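Local structure of PixA inclusion body protein (Burkholderia cenocepacia, 4LZK) at residues E156-S161 with W180-A185; V110-T115 with F146-K151. The protein is of unknown function but belongs to the PixA family, named for proteins found in bacterial inclusion bodies. All blocks are in the same frame, centred on the assembly; numbering follows the deposited sequence.

Contact 1: residues E156-S161 with W180-A185; sequences EYLATS and WVWQAA
Leu-158 and Thr-160 fit their bumps against two indole faces, those of Trp-182 and Trp-180, across an antiparallel strand pair. On Leu-158, CD1 sits over the six-membered ring of Trp-182, 3.8 Å from its centroid, while CB lies over the same face nearer the rim. Leucine suits this place: CB and one methyl cover the indole, while the other branch, CD2, turns to the neighbouring loop. In Trp-182, chi1 of 53° sets CG between backbone N and carbonyl carbon. At the indole edge its NE1 gives a hydrogen bond to Thr-160 OG1, 2.8 Å away and 8° out of the ring plane. Threonine serves two neighbours at once: beside that hydroxyl, CB stands 3.7 Å from the centroid of the Trp-180 six-membered ring, and CG2 reaches 3.4 Å from Trp-180 CH2. On the other face of the sheet lie Tyr-157, Ala-159, Val-181 and Gln-183. Val-181 CG1 packs 3.9 Å from Tyr-157 CB, and Gln-183 runs alongside the Tyr-157 ring, CG 4.0 Å from its centroid, with the amide turned 36° from the ring. Tyr-157 OH and Gln-183 OE1 bond to Leu-76 O and Ser-64 OG of a second subunit, and OE1 also accepts from Asn-71. The two segments belong to the hairpin of strands 154-167 and 172-186; strand 96-105 continues the sheet beyond 156-161, and Met-55 of strand 53-57 packs on both tryptophans.

Contact 2: residues V110-T115 with F146-K151; sequences VFAPFT and FESVAK
Val-110 and Lys-151 open an irregular pairing of roughly opposed chains, where the loop leading into edge strand 115-120 meets the end of strand 142-149 in a two-sheet beta fold, consistent with the cupredoxin-like clan of the family. Val-110 O accepts an almost straight bond from Lys-151 N, and Val-110 CG1 rests near Ala-150 CB. Phe-111 is directed away from 146-151 at its CB, yet CE1 touches Ala-150 CB at 4.0 Å; an aromatic suits a site lined also by Val-82 and Leu-158. Ala-112 N bonds to Val-149 O, and a methyl is small enough to sit beside both Ser-148 OG and Val-149. The register then slips by one residue. Pro-113, having no N-H to offer, suits the loop between the two bridges, and its carbonyl takes a bond from a water that also donates to Glu-147 O and accepts from Thr-115 OG1. Phe-114 lays one ring face on Ser-148 CB, centred 3.4 Å away and only 6° off the normal. Thr-115 begins regular antiparallel pairing with Glu-147 through two backbone bonds. Serine is apt at 148, being slim enough for its CB to meet the ring while its hydroxyl tethers the loop: with OG anti to the backbone N (chi1 -177°), it donates to Ala-112 O at 2.7 Å, approaching from above the carbonyl plane, 47° out of it.

In the fold
Contact 1 and contact 2 lie with centres about 12 Å apart and belong to two different sheets that pack on each other. Strand 142-149 is followed in the chain by strand 154-167, so the polypeptide leaves contact 2 and passes directly into contact 1. They meet through a polar join and an apolar one. Glu-156 OE1 probably accepts a hydrogen bond from Phe-111 N at 2.9 Å, holding the backbone of the 110-115 segment near its start. On the apolar side Ala-184 CB lies 3.6 Å from Phe-111 CE2, and Leu-158 CD2 lies 4.0 Å from Phe-114 CE1. Leu-158 thus meets Trp-182 with CD1 and Phe-114 with CD2.

Contact 1: residues E156-S161 with W180-A185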
ATOM      1  N   GLU C 156       5.118 -20.528  -5.486  1.00 14.02           N
ATOM      2  CA  GLU C 156       4.012 -21.486  -5.254  1.00 13.99           C
ATOM      3  C   GLU C 156       2.701 -20.740  -4.922  1.00 13.19           C
ATOM      4  O   GLU C 156       2.738 -19.782  -4.194  1.00 14.14           O
ATOM      5  CB  GLU C 156       4.337 -22.451  -4.110  1.00 13.73           C
ATOM      6  CG  GLU C 156       3.319 -23.589  -3.967  1.00 13.95           C
ATOM      7  CD  GLU C 156       3.665 -24.649  -2.887  1.00 15.84           C
ATOM      8  OE1 GLU C 156       4.699 -24.515  -2.206  1.00 16.54           O
ATOM      9  OE2 GLU C 156       2.869 -25.637  -2.795  1.00 13.90           O
ATOM     10  N   TYR C 157       1.606 -21.218  -5.451  1.00 13.07           N
ATOM     11  CA  TYR C 157       0.301 -20.836  -4.966  1.00 14.54           C
ATOM     12  C   TYR C 157      -0.262 -21.997  -4.135  1.00 14.46           C
ATOM     13  O   TYR C 157      -0.259 -23.098  -4.596  1.00 14.65           O
ATOM     14  CB  TYR C 157      -0.656 -20.426  -6.096  1.00 15.79           C
ATOM     15  CG  TYR C 157      -0.095 -19.412  -7.103  1.00 16.91           C
ATOM     16  CD1 TYR C 157       1.056 -18.640  -6.828  1.00 17.06           C
ATOM     17  CD2 TYR C 157      -0.702 -19.211  -8.340  1.00 17.61           C
ATOM     18  CE1 TYR C 157       1.620 -17.764  -7.792  1.00 18.88           C
ATOM     19  CE2 TYR C 157      -0.170 -18.291  -9.285  1.00 16.53           C
ATOM     20  CZ  TYR C 157       0.996 -17.596  -9.031  1.00 19.82           C
ATOM     21  OH  TYR C 157       1.501 -16.665  -9.968  1.00 20.85           O
ATOM     22  N   LEU C 158      -0.754 -21.689  -2.931  1.00 13.21           N
ATOM     23  CA  LEU C 158      -1.356 -22.607  -1.986  1.00 14.08           C
ATOM     24  C   LEU C 158      -2.842 -22.383  -1.821  1.00 14.89           C
ATOM     25  O   LEU C 158      -3.295 -21.217  -1.808  1.00 13.65           O
ATOM     26  CB  LEU C 158      -0.705 -22.333  -0.648  1.00 15.70           C
ATOM     27  CG  LEU C 158       0.796 -22.544  -0.846  1.00 20.01           C
ATOM     28  CD1 LEU C 158       1.659 -21.326  -0.562  1.00 24.40           C
ATOM     29  CD2 LEU C 158       1.222 -23.775  -0.121  1.00 23.70           C
ATOM     30  N   ALA C 159      -3.645 -23.477  -1.764  1.00 13.00           N
ATOM     31  CA  ALA C 159      -5.001 -23.389  -1.398  1.00 12.97           C
ATOM     32  C   ALA C 159      -5.190 -23.731   0.057  1.00 13.95           C
ATOM     33  O   ALA C 159      -4.733 -24.804   0.471  1.00 15.97           O
ATOM     34  CB  ALA C 159      -5.816 -24.335  -2.265  1.00 13.26           C
ATOM     35  N   THR C 160      -5.877 -22.900   0.815  1.00 12.58           N
ATOM     36  CA  THR C 160      -6.159 -23.188   2.237  1.00 12.73           C
ATOM     37  C   THR C 160      -7.685 -23.326   2.366  1.00 13.05           C
ATOM     38  O   THR C 160      -8.425 -22.375   2.027  1.00 11.34           O
ATOM     39  CB  THR C 160      -5.660 -22.077   3.121  1.00 14.17           C
ATOM     40  OG1 THR C 160      -4.201 -21.950   2.985  1.00 16.48           O
ATOM     41  CG2 THR C 160      -6.049 -22.346   4.556  1.00 15.50           C
ATOM     42  N   SER C 161      -8.155 -24.471   2.842  1.00 11.52           N
ATOM     43  CA  SER C 161      -9.555 -24.738   3.011  1.00 12.88           C
ATOM     44  C   SER C 161      -9.939 -24.634   4.507  1.00 13.88           C
ATOM     45  O   SER C 161      -9.162 -24.993   5.381  1.00 16.56           O
ATOM     46  CB  SER C 161      -9.892 -26.135   2.540  1.00 14.05           C
ATOM     47  OG  SER C 161      -9.541 -26.263   1.190  1.00 15.00           O
ATOM     48  N   TRP C 180      -9.418 -20.441  -0.176  1.00 11.96           N
ATOM     49  CA  TRP C 180      -8.854 -19.317  -0.908  1.00 12.46           C
ATOM     50  C   TRP C 180      -7.430 -19.683  -1.335  1.00 14.17           C
ATOM     51  O   TRP C 180      -6.819 -20.662  -0.805  1.00 11.88           O
ATOM     52  CB  TRP C 180      -8.816 -18.081  -0.083  1.00 13.26           C
ATOM     53  CG  TRP C 180      -7.663 -17.946   0.907  1.00 13.42           C
ATOM     54  CD1 TRP C 180      -6.477 -17.305   0.667  1.00 13.35           C
ATOM     55  CD2 TRP C 180      -7.587 -18.411   2.250  1.00 13.78           C
ATOM     56  NE1 TRP C 180      -5.711 -17.327   1.748  1.00 15.76           N
ATOM     57  CE2 TRP C 180      -6.303 -18.051   2.742  1.00 13.46           C
ATOM     58  CE3 TRP C 180      -8.447 -19.103   3.091  1.00 14.02           C
ATOM     59  CZ2 TRP C 180      -5.878 -18.346   4.050  1.00 14.67           C
ATOM     60  CZ3 TRP C 180      -8.029 -19.405   4.374  1.00 13.51           C
ATOM     61  CH2 TRP C 180      -6.752 -19.042   4.851  1.00 14.38           C
ATOM     62  N   VAL C 181      -6.900 -18.945  -2.294  1.00 12.83           N
ATOM     63  CA  VAL C 181      -5.586 -19.204  -2.778  1.00 12.56           C
ATOM     64  C   VAL C 181      -4.735 -18.033  -2.452  1.00 12.83           C
ATOM     65  O   VAL C 181      -5.167 -16.872  -2.623  1.00 11.40           O
ATOM     66  CB  VAL C 181      -5.635 -19.427  -4.290  1.00 13.87           C
ATOM     67  CG1 VAL C 181      -4.288 -19.613  -4.905  1.00 12.71           C
ATOM     68  CG2 VAL C 181      -6.551 -20.590  -4.613  1.00 14.73           C
ATOM     69  N   TRP C 182      -3.512 -18.297  -2.005  1.00 12.28           N
ATOM     70  CA  TRP C 182      -2.555 -17.282  -1.703  1.00 11.31           C
ATOM     71  C   TRP C 182      -1.246 -17.639  -2.362  1.00 13.10           C
ATOM     72  O   TRP C 182      -1.097 -18.752  -2.865  1.00 13.17           O
ATOM     73  CB  TRP C 182      -2.447 -17.096  -0.191  1.00 11.85           C
ATOM     74  CG  TRP C 182      -2.191 -18.264   0.658  1.00 12.55           C
ATOM     75  CD1 TRP C 182      -3.064 -19.213   1.047  1.00 13.28           C
ATOM     76  CD2 TRP C 182      -0.943 -18.565   1.338  1.00 14.90           C
ATOM     77  NE1 TRP C 182      -2.445 -20.148   1.871  1.00 14.57           N
ATOM     78  CE2 TRP C 182      -1.158 -19.764   2.097  1.00 14.99           C
ATOM     79  CE3 TRP C 182       0.316 -17.958   1.367  1.00 16.01           C
ATOM     80  CZ2 TRP C 182      -0.176 -20.360   2.827  1.00 16.00           C
ATOM     81  CZ3 TRP C 182       1.307 -18.537   2.102  1.00 18.61           C
ATOM     82  CH2 TRP C 182       1.066 -19.752   2.837  1.00 17.36           C
ATOM     83  N   GLN C 183      -0.288 -16.743  -2.339  1.00 14.38           N
ATOM     84  CA  GLN C 183       0.930 -16.882  -3.137  1.00 17.02           C
ATOM     85  C   GLN C 183       2.176 -16.638  -2.279  1.00 16.75           C
ATOM     86  O   GLN C 183       2.204 -15.776  -1.381  1.00 15.69           O
ATOM     87  CB  GLN C 183       0.937 -15.857  -4.327  1.00 18.76           C
ATOM     88  CG  GLN C 183      -0.346 -15.840  -5.108  1.00 21.83           C
ATOM     89  CD  GLN C 183      -0.438 -14.705  -6.142  1.00 23.86           C
ATOM     90  OE1 GLN C 183      -0.048 -13.581  -5.876  1.00 25.01           O
ATOM     91  NE2 GLN C 183      -0.974 -15.024  -7.319  1.00 23.36           N
ATOM     92  N   ALA C 184       3.201 -17.440  -2.536  1.00 16.24           N
ATOM     93  CA  ALA C 184       4.419 -17.365  -1.788  1.00 14.52           C
ATOM     94  C   ALA C 184       5.602 -17.765  -2.735  1.00 16.58           C
ATOM     95  O   ALA C 184       5.374 -18.358  -3.802  1.00 17.99           O
ATOM     96  CB  ALA C 184       4.332 -18.281  -0.611  1.00 16.69           C
ATOM     97  N   ALA C 185       6.819 -17.363  -2.373  1.00 15.00           N
ATOM     98  CA  ALA C 185       8.040 -17.640  -3.092  1.00 16.34           C
ATOM     99  C   ALA C 185       9.177 -17.749  -2.087  1.00 16.43           C
ATOM    100  O   ALA C 185       9.187 -17.126  -1.034  1.00 15.70           O
ATOM    101  CB  ALA C 185       8.381 -16.534  -4.073  1.00 16.63           C
TER

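Contact 2: residues V110-T115 with F146-K151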
ATOM      1  N   VAL C 110       7.326 -25.288  -3.349  1.00 13.90           N
ATOM      2  CA  VAL C 110       8.193 -24.564  -2.507  1.00 14.90           C
ATOM      3  C   VAL C 110       8.084 -25.041  -1.031  1.00 13.00           C
ATOM      4  O   VAL C 110       9.033 -25.229  -0.387  1.00 13.52           O
ATOM      5  CB  VAL C 110       7.774 -23.092  -2.538  1.00 15.24           C
ATOM      6  CG1 VAL C 110       8.477 -22.277  -1.475  1.00 16.19           C
ATOM      7  CG2 VAL C 110       8.032 -22.532  -3.947  1.00 16.53           C
ATOM      8  N   PHE C 111       6.902 -25.280  -0.560  1.00 14.39           N
ATOM      9  CA  PHE C 111       6.713 -25.679   0.831  1.00 15.70           C
ATOM     10  C   PHE C 111       6.507 -27.204   0.850  1.00 13.90           C
ATOM     11  O   PHE C 111       5.837 -27.798  -0.032  1.00 14.95           O
ATOM     12  CB  PHE C 111       5.499 -25.011   1.448  1.00 15.96           C
ATOM     13  CG  PHE C 111       5.724 -23.542   1.727  1.00 18.08           C
ATOM     14  CD1 PHE C 111       6.461 -23.138   2.798  1.00 17.15           C
ATOM     15  CD2 PHE C 111       5.260 -22.606   0.843  1.00 22.51           C
ATOM     16  CE1 PHE C 111       6.737 -21.814   3.013  1.00 20.90           C
ATOM     17  CE2 PHE C 111       5.523 -21.277   1.012  1.00 23.72           C
ATOM     18  CZ  PHE C 111       6.245 -20.868   2.134  1.00 23.89           C
ATOM     19  N   ALA C 112       6.950 -27.796   1.962  1.00 12.64           N
ATOM     20  CA  ALA C 112       6.645 -29.188   2.244  1.00 12.60           C
ATOM     21  C   ALA C 112       5.173 -29.265   2.484  1.00 12.53           C
ATOM     22  O   ALA C 112       4.564 -28.196   2.684  1.00 12.64           O
ATOM     23  CB  ALA C 112       7.366 -29.631   3.439  1.00 13.04           C
ATOM     24  N   PRO C 113       4.570 -30.447   2.347  1.00 11.96           N
ATOM     25  CA  PRO C 113       3.166 -30.596   2.738  1.00 13.57           C
ATOM     26  C   PRO C 113       3.025 -30.181   4.250  1.00 13.71           C
ATOM     27  O   PRO C 113       3.964 -30.359   5.046  1.00 13.73           O
ATOM     28  CB  PRO C 113       2.903 -32.090   2.582  1.00 13.33           C
ATOM     29  CG  PRO C 113       3.916 -32.555   1.608  1.00 12.68           C
ATOM     30  CD  PRO C 113       5.103 -31.681   1.711  1.00 12.71           C
ATOM     31  N   PHE C 114       1.904 -29.604   4.601  1.00 12.83           N
ATOM     32  CA  PHE C 114       1.709 -29.022   5.908  1.00 14.41           C
ATOM     33  C   PHE C 114       1.301 -30.031   6.948  1.00 15.51           C
ATOM     34  O   PHE C 114       0.655 -31.014   6.638  1.00 14.71           O
ATOM     35  CB  PHE C 114       0.637 -27.897   5.846  1.00 13.23           C
ATOM     36  CG  PHE C 114       1.181 -26.590   5.282  1.00 13.14           C
ATOM     37  CD1 PHE C 114       1.530 -26.499   3.958  1.00 12.85           C
ATOM     38  CD2 PHE C 114       1.371 -25.480   6.122  1.00 13.18           C
ATOM     39  CE1 PHE C 114       2.062 -25.333   3.491  1.00 12.78           C
ATOM     40  CE2 PHE C 114       1.841 -24.305   5.636  1.00 14.93           C
ATOM     41  CZ  PHE C 114       2.191 -24.233   4.294  1.00 13.82           C
ATOM     42  N   THR C 115       1.626 -29.751   8.190  1.00 15.71           N
ATOM     43  CA  THR C 115       1.260 -30.664   9.269  1.00 18.75           C
ATOM     44  C   THR C 115       0.407 -29.879  10.283  1.00 17.22           C
ATOM     45  O   THR C 115       0.791 -28.821  10.735  1.00 16.38           O
ATOM     46  CB  THR C 115       2.499 -31.199   9.955  1.00 22.24           C
ATOM     47  OG1 THR C 115       3.360 -31.842   9.004  1.00 21.94           O
ATOM     48  CG2 THR C 115       2.125 -32.122  11.086  1.00 23.10           C
ATOM     49  N   PHE C 146      -0.914 -24.984  11.261  1.00 14.54           N
ATOM     50  CA  PHE C 146      -0.529 -25.820  10.127  1.00 14.18           C
ATOM     51  C   PHE C 146       0.912 -25.454   9.817  1.00 14.40           C
ATOM     52  O   PHE C 146       1.194 -24.290   9.484  1.00 12.65           O
ATOM     53  CB  PHE C 146      -1.502 -25.578   9.004  1.00 14.00           C
ATOM     54  CG  PHE C 146      -2.874 -26.198   9.275  1.00 14.41           C
ATOM     55  CD1 PHE C 146      -3.796 -25.510  10.084  1.00 14.45           C
ATOM     56  CD2 PHE C 146      -3.222 -27.401   8.784  1.00 17.90           C
ATOM     57  CE1 PHE C 146      -5.033 -26.078  10.386  1.00 17.63           C
ATOM     58  CE2 PHE C 146      -4.488 -27.967   9.048  1.00 16.31           C
ATOM     59  CZ  PHE C 146      -5.377 -27.283   9.889  1.00 17.05           C
ATOM     60  N   GLU C 147       1.849 -26.344  10.069  1.00 14.41           N
ATOM     61  CA  GLU C 147       3.274 -25.974   9.981  1.00 16.03           C
ATOM     62  C   GLU C 147       3.902 -26.543   8.691  1.00 12.39           C
ATOM     63  O   GLU C 147       3.580 -27.667   8.261  1.00 14.02           O
ATOM     64  CB  GLU C 147       4.037 -26.513  11.171  1.00 18.66           C
ATOM     65  CG  GLU C 147       3.560 -25.945  12.516  1.00 23.39           C
ATOM     66  CD  GLU C 147       4.358 -26.503  13.745  1.00 26.89           C
ATOM     67  OE1 GLU C 147       5.079 -27.519  13.645  1.00 28.75           O
ATOM     68  OE2 GLU C 147       4.227 -25.938  14.851  1.00 31.34           O
ATOM     69  N   SER C 148       4.819 -25.826   8.109  1.00 13.96           N
ATOM     70  CA  SER C 148       5.623 -26.353   7.037  1.00 13.81           C
ATOM     71  C   SER C 148       6.992 -25.704   7.040  1.00 12.31           C
ATOM     72  O   SER C 148       7.355 -25.002   7.952  1.00 10.95           O
ATOM     73  CB  SER C 148       4.882 -26.127   5.733  1.00 15.03           C
ATOM     74  OG  SER C 148       5.581 -26.679   4.621  1.00 15.12           O
ATOM     75  N   VAL C 149       7.777 -25.940   5.976  1.00 12.76           N
ATOM     76  CA  VAL C 149       9.078 -25.335   5.837  1.00 13.40           C
ATOM     77  C   VAL C 149       9.240 -25.096   4.321  1.00 14.22           C
ATOM     78  O   VAL C 149       8.713 -25.858   3.506  1.00 13.66           O
ATOM     79  CB  VAL C 149      10.216 -26.252   6.414  1.00 14.65           C
ATOM     80  CG1 VAL C 149      10.413 -27.531   5.565  1.00 13.26           C
ATOM     81  CG2 VAL C 149      11.535 -25.492   6.527  1.00 16.53           C
ATOM     82  N   ALA C 150       9.901 -24.016   3.960  1.00 14.19           N
ATOM     83  CA  ALA C 150      10.255 -23.794   2.563  1.00 15.79           C
ATOM     84  C   ALA C 150      11.422 -24.714   2.218  1.00 15.00           C
ATOM     85  O   ALA C 150      12.443 -24.652   2.899  1.00 16.35           O
ATOM     86  CB  ALA C 150      10.659 -22.335   2.330  1.00 14.54           C
ATOM     87  N   LYS C 151      11.318 -25.497   1.163  1.00 13.59           N
ATOM     88  CA  LYS C 151      12.390 -26.438   0.856  1.00 16.17           C
ATOM     89  C   LYS C 151      12.853 -26.394  -0.572  1.00 17.18           C
ATOM     90  O   LYS C 151      13.845 -27.060  -0.894  1.00 16.66           O
ATOM     91  CB  LYS C 151      12.056 -27.897   1.219  1.00 15.90           C
ATOM     92  CG  LYS C 151      10.694 -28.347   0.833  1.00 19.19           C
ATOM     93  CD  LYS C 151      10.598 -28.733  -0.591  1.00 21.05           C
ATOM     94  CE  LYS C 151       9.339 -29.586  -0.851  1.00 21.29           C
ATOM     95  NZ  LYS C 151       9.369 -29.853  -2.332  1.00 16.89           N
TER
HETATM   96  O   HOH W   1       4.999 -30.300   7.619  1.00 20.69           O